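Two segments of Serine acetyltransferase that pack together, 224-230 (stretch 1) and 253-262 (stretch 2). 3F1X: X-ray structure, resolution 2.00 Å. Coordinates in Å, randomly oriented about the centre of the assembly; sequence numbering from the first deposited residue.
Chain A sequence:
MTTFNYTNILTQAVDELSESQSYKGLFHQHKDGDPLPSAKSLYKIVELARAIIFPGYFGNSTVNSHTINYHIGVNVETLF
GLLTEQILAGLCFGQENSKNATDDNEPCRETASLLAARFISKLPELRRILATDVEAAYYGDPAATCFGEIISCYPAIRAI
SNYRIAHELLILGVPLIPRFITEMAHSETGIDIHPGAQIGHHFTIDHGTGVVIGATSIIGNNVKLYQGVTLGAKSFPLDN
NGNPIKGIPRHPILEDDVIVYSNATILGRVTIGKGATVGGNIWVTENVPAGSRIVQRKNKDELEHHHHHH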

ATOM      1  N   LYS A 224      -0.159 -22.496  34.579  1.00 18.71           N
ATOM      2  CA  LYS A 224      -1.261 -21.913  33.821  1.00 17.03           C
ATOM      3  C   LYS A 224      -1.795 -20.676  34.527  1.00 16.92           C
ATOM      4  O   LYS A 224      -2.060 -20.702  35.723  1.00 16.69           O
ATOM      5  CB  LYS A 224      -2.403 -22.927  33.653  1.00 19.77           C
ATOM      6  CG  LYS A 224      -3.637 -22.337  32.967  1.00 22.93           C
ATOM      7  CD  LYS A 224      -4.805 -23.319  32.881  1.00 26.83           C
ATOM      8  CE  LYS A 224      -4.533 -24.454  31.911  1.00 29.59           C
ATOM      9  NZ  LYS A 224      -5.779 -25.241  31.643  1.00 31.35           N
ATOM     10  N   LEU A 225      -1.947 -19.598  33.771  1.00 15.66           N
ATOM     11  CA  LEU A 225      -2.453 -18.335  34.292  1.00 17.43           C
ATOM     12  C   LEU A 225      -3.696 -17.957  33.500  1.00 17.30           C
ATOM     13  O   LEU A 225      -3.779 -18.228  32.304  1.00 17.72           O
ATOM     14  CB  LEU A 225      -1.399 -17.235  34.120  1.00 18.20           C
ATOM     15  CG  LEU A 225      -0.443 -16.854  35.255  1.00 21.58           C
ATOM     16  CD1 LEU A 225       0.062 -18.070  36.018  1.00 19.41           C
ATOM     17  CD2 LEU A 225       0.703 -16.060  34.646  1.00 19.19           C
ATOM     18  N   TYR A 226      -4.659 -17.332  34.168  1.00 16.29           N
ATOM     19  CA  TYR A 226      -5.886 -16.897  33.520  1.00 16.35           C
ATOM     20  C   TYR A 226      -5.858 -15.384  33.319  1.00 16.59           C
ATOM     21  O   TYR A 226      -4.938 -14.704  33.779  1.00 16.52           O
ATOM     22  CB  TYR A 226      -7.099 -17.296  34.369  1.00 14.84           C
ATOM     23  CG  TYR A 226      -7.511 -18.735  34.167  1.00 15.94           C
ATOM     24  CD1 TYR A 226      -8.591 -19.054  33.354  1.00 16.48           C
ATOM     25  CD2 TYR A 226      -6.809 -19.776  34.770  1.00 14.00           C
ATOM     26  CE1 TYR A 226      -8.975 -20.388  33.138  1.00 16.54           C
ATOM     27  CE2 TYR A 226      -7.181 -21.118  34.560  1.00 17.12           C
ATOM     28  CZ  TYR A 226      -8.262 -21.412  33.745  1.00 17.94           C
ATOM     29  OH  TYR A 226      -8.632 -22.719  33.523  1.00 19.98           O
ATOM     30  N   GLN A 227      -6.871 -14.869  32.627  1.00 15.92           N
ATOM     31  CA  GLN A 227      -6.994 -13.442  32.355  1.00 14.73           C
ATOM     32  C   GLN A 227      -6.909 -12.615  33.641  1.00 16.71           C
ATOM     33  O   GLN A 227      -7.354 -13.054  34.706  1.00 16.29           O
ATOM     34  CB  GLN A 227      -8.339 -13.151  31.669  1.00 14.91           C
ATOM     35  CG  GLN A 227      -9.566 -13.607  32.479  1.00 14.89           C
ATOM     36  CD  GLN A 227      -9.967 -15.051  32.209  1.00 16.50           C
ATOM     37  OE1 GLN A 227      -9.176 -15.839  31.704  1.00 16.40           O
ATOM     38  NE2 GLN A 227     -11.207 -15.405  32.559  1.00 16.34           N
ATOM     39  N   GLY A 228      -6.336 -11.419  33.520  1.00 15.04           N
ATOM     40  CA  GLY A 228      -6.220 -10.501  34.641  1.00 16.17           C
ATOM     41  C   GLY A 228      -5.251 -10.844  35.764  1.00 15.95           C
ATOM     42  O   GLY A 228      -5.163 -10.116  36.752  1.00 14.28           O
ATOM     43  N   VAL A 229      -4.521 -11.943  35.636  1.00 16.09           N
ATOM     44  CA  VAL A 229      -3.587 -12.323  36.682  1.00 16.26           C
ATOM     45  C   VAL A 229      -2.341 -11.449  36.682  1.00 17.02           C
ATOM     46  O   VAL A 229      -1.721 -11.232  35.635  1.00 15.92           O
ATOM     47  CB  VAL A 229      -3.173 -13.796  36.540  1.00 15.53           C
ATOM     48  CG1 VAL A 229      -2.005 -14.105  37.464  1.00 17.84           C
ATOM     49  CG2 VAL A 229      -4.358 -14.683  36.873  1.00 14.52           C
ATOM     50  N   THR A 230      -1.986 -10.941  37.860  1.00 16.01           N
ATOM     51  CA  THR A 230      -0.800 -10.099  38.014  1.00 17.13           C
ATOM     52  C   THR A 230       0.252 -10.753  38.900  1.00 16.89           C
ATOM     53  O   THR A 230      -0.060 -11.241  39.982  1.00 17.28           O
ATOM     54  CB  THR A 230      -1.142  -8.726  38.667  1.00 17.45           C
ATOM     55  OG1 THR A 230      -1.854  -7.909  37.736  1.00 20.67           O
ATOM     56  CG2 THR A 230       0.139  -7.995  39.088  1.00 18.09           C
ATOM     57  N   ILE A 253       7.441 -16.116  42.750  1.00 22.61           N
ATOM     58  CA  ILE A 253       8.008 -17.343  42.247  1.00 21.37           C
ATOM     59  C   ILE A 253       6.876 -18.361  42.238  1.00 20.57           C
ATOM     60  O   ILE A 253       6.268 -18.625  43.275  1.00 20.18           O
ATOM     61  CB  ILE A 253       9.111 -17.895  43.163  1.00 22.07           C
ATOM     62  CG1 ILE A 253      10.260 -16.894  43.282  1.00 22.57           C
ATOM     63  CG2 ILE A 253       9.597 -19.228  42.622  1.00 21.00           C
ATOM     64  CD1 ILE A 253      11.373 -17.367  44.193  1.00 26.34           C
ATOM     65  N   LEU A 254       6.566 -18.906  41.071  1.00 20.57           N
ATOM     66  CA  LEU A 254       5.529 -19.924  40.974  1.00 19.41           C
ATOM     67  C   LEU A 254       6.226 -21.223  40.629  1.00 19.47           C
ATOM     68  O   LEU A 254       6.915 -21.306  39.612  1.00 17.78           O
ATOM     69  CB  LEU A 254       4.509 -19.581  39.876  1.00 20.50           C
ATOM     70  CG  LEU A 254       3.331 -18.672  40.236  1.00 21.12           C
ATOM     71  CD1 LEU A 254       3.848 -17.331  40.708  1.00 22.19           C
ATOM     72  CD2 LEU A 254       2.411 -18.514  39.015  1.00 19.34           C
ATOM     73  N   GLU A 255       6.057 -22.235  41.473  1.00 20.27           N
ATOM     74  CA  GLU A 255       6.674 -23.533  41.224  1.00 20.23           C
ATOM     75  C   GLU A 255       5.851 -24.292  40.179  1.00 21.96           C
ATOM     76  O   GLU A 255       4.831 -23.787  39.695  1.00 20.06           O
ATOM     77  CB  GLU A 255       6.773 -24.338  42.524  1.00 21.89           C
ATOM     78  CG  GLU A 255       7.479 -23.588  43.650  1.00 22.62           C
ATOM     79  CD  GLU A 255       7.857 -24.472  44.834  1.00 26.57           C
ATOM     80  OE1 GLU A 255       7.089 -25.394  45.180  1.00 30.13           O
ATOM     81  OE2 GLU A 255       8.924 -24.230  45.436  1.00 28.59           O
ATOM     82  N   ASP A 256       6.294 -25.497  39.828  1.00 20.60           N
ATOM     83  CA  ASP A 256       5.605 -26.306  38.824  1.00 21.62           C
ATOM     84  C   ASP A 256       4.143 -26.622  39.127  1.00 22.54           C
ATOM     85  O   ASP A 256       3.714 -26.628  40.282  1.00 21.22           O
ATOM     86  CB  ASP A 256       6.336 -27.642  38.606  1.00 21.92           C
ATOM     87  CG  ASP A 256       7.787 -27.467  38.169  1.00 25.27           C
ATOM     88  OD1 ASP A 256       8.165 -26.363  37.726  1.00 21.57           O
ATOM     89  OD2 ASP A 256       8.555 -28.450  38.262  1.00 25.46           O
ATOM     90  N   ASP A 257       3.392 -26.885  38.058  1.00 22.87           N
ATOM     91  CA  ASP A 257       1.983 -27.277  38.131  1.00 24.10           C
ATOM     92  C   ASP A 257       1.053 -26.314  38.868  1.00 22.31           C
ATOM     93  O   ASP A 257       0.040 -26.729  39.421  1.00 24.15           O
ATOM     94  CB  ASP A 257       1.886 -28.668  38.773  1.00 25.53           C
ATOM     95  CG  ASP A 257       2.629 -29.740  37.979  1.00 30.80           C
ATOM     96  OD1 ASP A 257       2.862 -30.836  38.533  1.00 33.61           O
ATOM     97  OD2 ASP A 257       2.976 -29.499  36.804  1.00 29.94           O
ATOM     98  N   VAL A 258       1.394 -25.034  38.878  1.00 19.07           N
ATOM     99  CA  VAL A 258       0.564 -24.052  39.553  1.00 16.61           C
ATOM    100  C   VAL A 258      -0.497 -23.478  38.614  1.00 17.73           C
ATOM    101  O   VAL A 258      -0.275 -23.366  37.409  1.00 18.17           O
ATOM    102  CB  VAL A 258       1.433 -22.905  40.115  1.00 16.48           C
ATOM    103  CG1 VAL A 258       0.577 -21.719  40.512  1.00 15.50           C
ATOM    104  CG2 VAL A 258       2.225 -23.406  41.319  1.00 18.49           C
ATOM    105  N   ILE A 259      -1.655 -23.142  39.172  1.00 16.59           N
ATOM    106  CA  ILE A 259      -2.735 -22.543  38.401  1.00 18.40           C
ATOM    107  C   ILE A 259      -3.202 -21.309  39.164  1.00 17.41           C
ATOM    108  O   ILE A 259      -3.421 -21.372  40.372  1.00 18.58           O
ATOM    109  CB  ILE A 259      -3.950 -23.494  38.249  1.00 17.72           C
ATOM    110  CG1 ILE A 259      -3.540 -24.784  37.540  1.00 17.28           C
ATOM    111  CG2 ILE A 259      -5.048 -22.802  37.450  1.00 18.70           C
ATOM    112  CD1 ILE A 259      -4.681 -25.788  37.417  1.00 20.34           C
ATOM    113  N   VAL A 260      -3.332 -20.185  38.464  1.00 16.94           N
ATOM    114  CA  VAL A 260      -3.805 -18.951  39.080  1.00 14.50           C
ATOM    115  C   VAL A 260      -5.019 -18.499  38.278  1.00 16.42           C
ATOM    116  O   VAL A 260      -4.909 -18.182  37.089  1.00 16.13           O
ATOM    117  CB  VAL A 260      -2.752 -17.835  39.027  1.00 14.72           C
ATOM    118  CG1 VAL A 260      -3.225 -16.653  39.856  1.00 11.98           C
ATOM    119  CG2 VAL A 260      -1.403 -18.352  39.532  1.00 14.69           C
ATOM    120  N   TYR A 261      -6.181 -18.474  38.918  1.00 16.98           N
ATOM    121  CA  TYR A 261      -7.389 -18.083  38.221  1.00 17.43           C
ATOM    122  C   TYR A 261      -7.581 -16.590  38.047  1.00 17.63           C
ATOM    123  O   TYR A 261      -6.838 -15.772  38.584  1.00 14.79           O
ATOM    124  CB  TYR A 261      -8.614 -18.695  38.892  1.00 17.96           C
ATOM    125  CG  TYR A 261      -8.712 -20.171  38.639  1.00 20.42           C
ATOM    126  CD1 TYR A 261      -8.265 -21.089  39.576  1.00 20.05           C
ATOM    127  CD2 TYR A 261      -9.221 -20.651  37.437  1.00 20.12           C
ATOM    128  CE1 TYR A 261      -8.323 -22.467  39.329  1.00 23.32           C
ATOM    129  CE2 TYR A 261      -9.283 -22.023  37.176  1.00 23.83           C
ATOM    130  CZ  TYR A 261      -8.832 -22.925  38.131  1.00 21.68           C
ATOM    131  OH  TYR A 261      -8.910 -24.279  37.904  1.00 24.56           O
ATOM    132  N   SER A 262      -8.618 -16.269  37.290  1.00 17.42           N
ATOM    133  CA  SER A 262      -8.989 -14.917  36.915  1.00 19.28           C
ATOM    134  C   SER A 262      -8.807 -13.763  37.899  1.00 18.54           C
ATOM    135  O   SER A 262      -9.306 -13.793  39.027  1.00 15.91           O
ATOM    136  CB  SER A 262     -10.434 -14.928  36.419  1.00 20.20           C
ATOM    137  OG  SER A 262     -10.755 -13.677  35.849  1.00 30.11           O
TER

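What fills the apolar centre of the contact? Leu-225 and Val-260 are bridged partners whose side chains lie on the same face of the sheet, and there Leu-225 CD1 comes within 3.8 Å of Val-260 CG2. The same methyl, Leu-225 CD1, also lies 3.8 Å from Leu-254 CD2, so one methyl touches both strands of the second stretch. Val-229, the last residue of the turn, adds to this cluster, with its CG1 3.7 Å from Val-260 CG1.

How do the two tyrosines meet? Their rings form an offset stack, with centroids 4.8 Å apart and planes inclined at 29°. The closest approach is between Tyr-226 CE2 and Tyr-261 CE2, at 3.5 Å. Tyr-261 covers one face of the Tyr-226 ring, while Ile-259 meets that ring at its edge, its CG2 4.0 Å from Tyr-226 CE2.

What holds the backbones in register? Three backbone hydrogen bonds join the stretches, and the bridges Lys-224 to Ile-259 and Leu-225 to Val-260 are parallel. Lys-224 N donates to Val-258 O at 3.0 Å, nearly straight at 168°, and Val-260 N donates to Lys-224 O at 3.1 Å. Lys-224 thus bonds through both its N and its O to residues flanking Ile-259, its bridge partner, as parallel pairing requires. The third bond, Tyr-226 N to Val-260 O at 3.1 Å, is more bent, at 138°.

How does the contact change where the chain turns? A type II turn runs from Tyr-226 to Val-229, closed by a weak hydrogen bond from Val-229 N to Tyr-226 O at 3.4 Å. Gly-228 has a positive phi of 70°, which favours glycine. Next to it, Gln-227 O receives a CA-H...O contact from Ser-262 CA at 3.3 Å, so the polar edge is closed by a gentler interaction than the strand bonds.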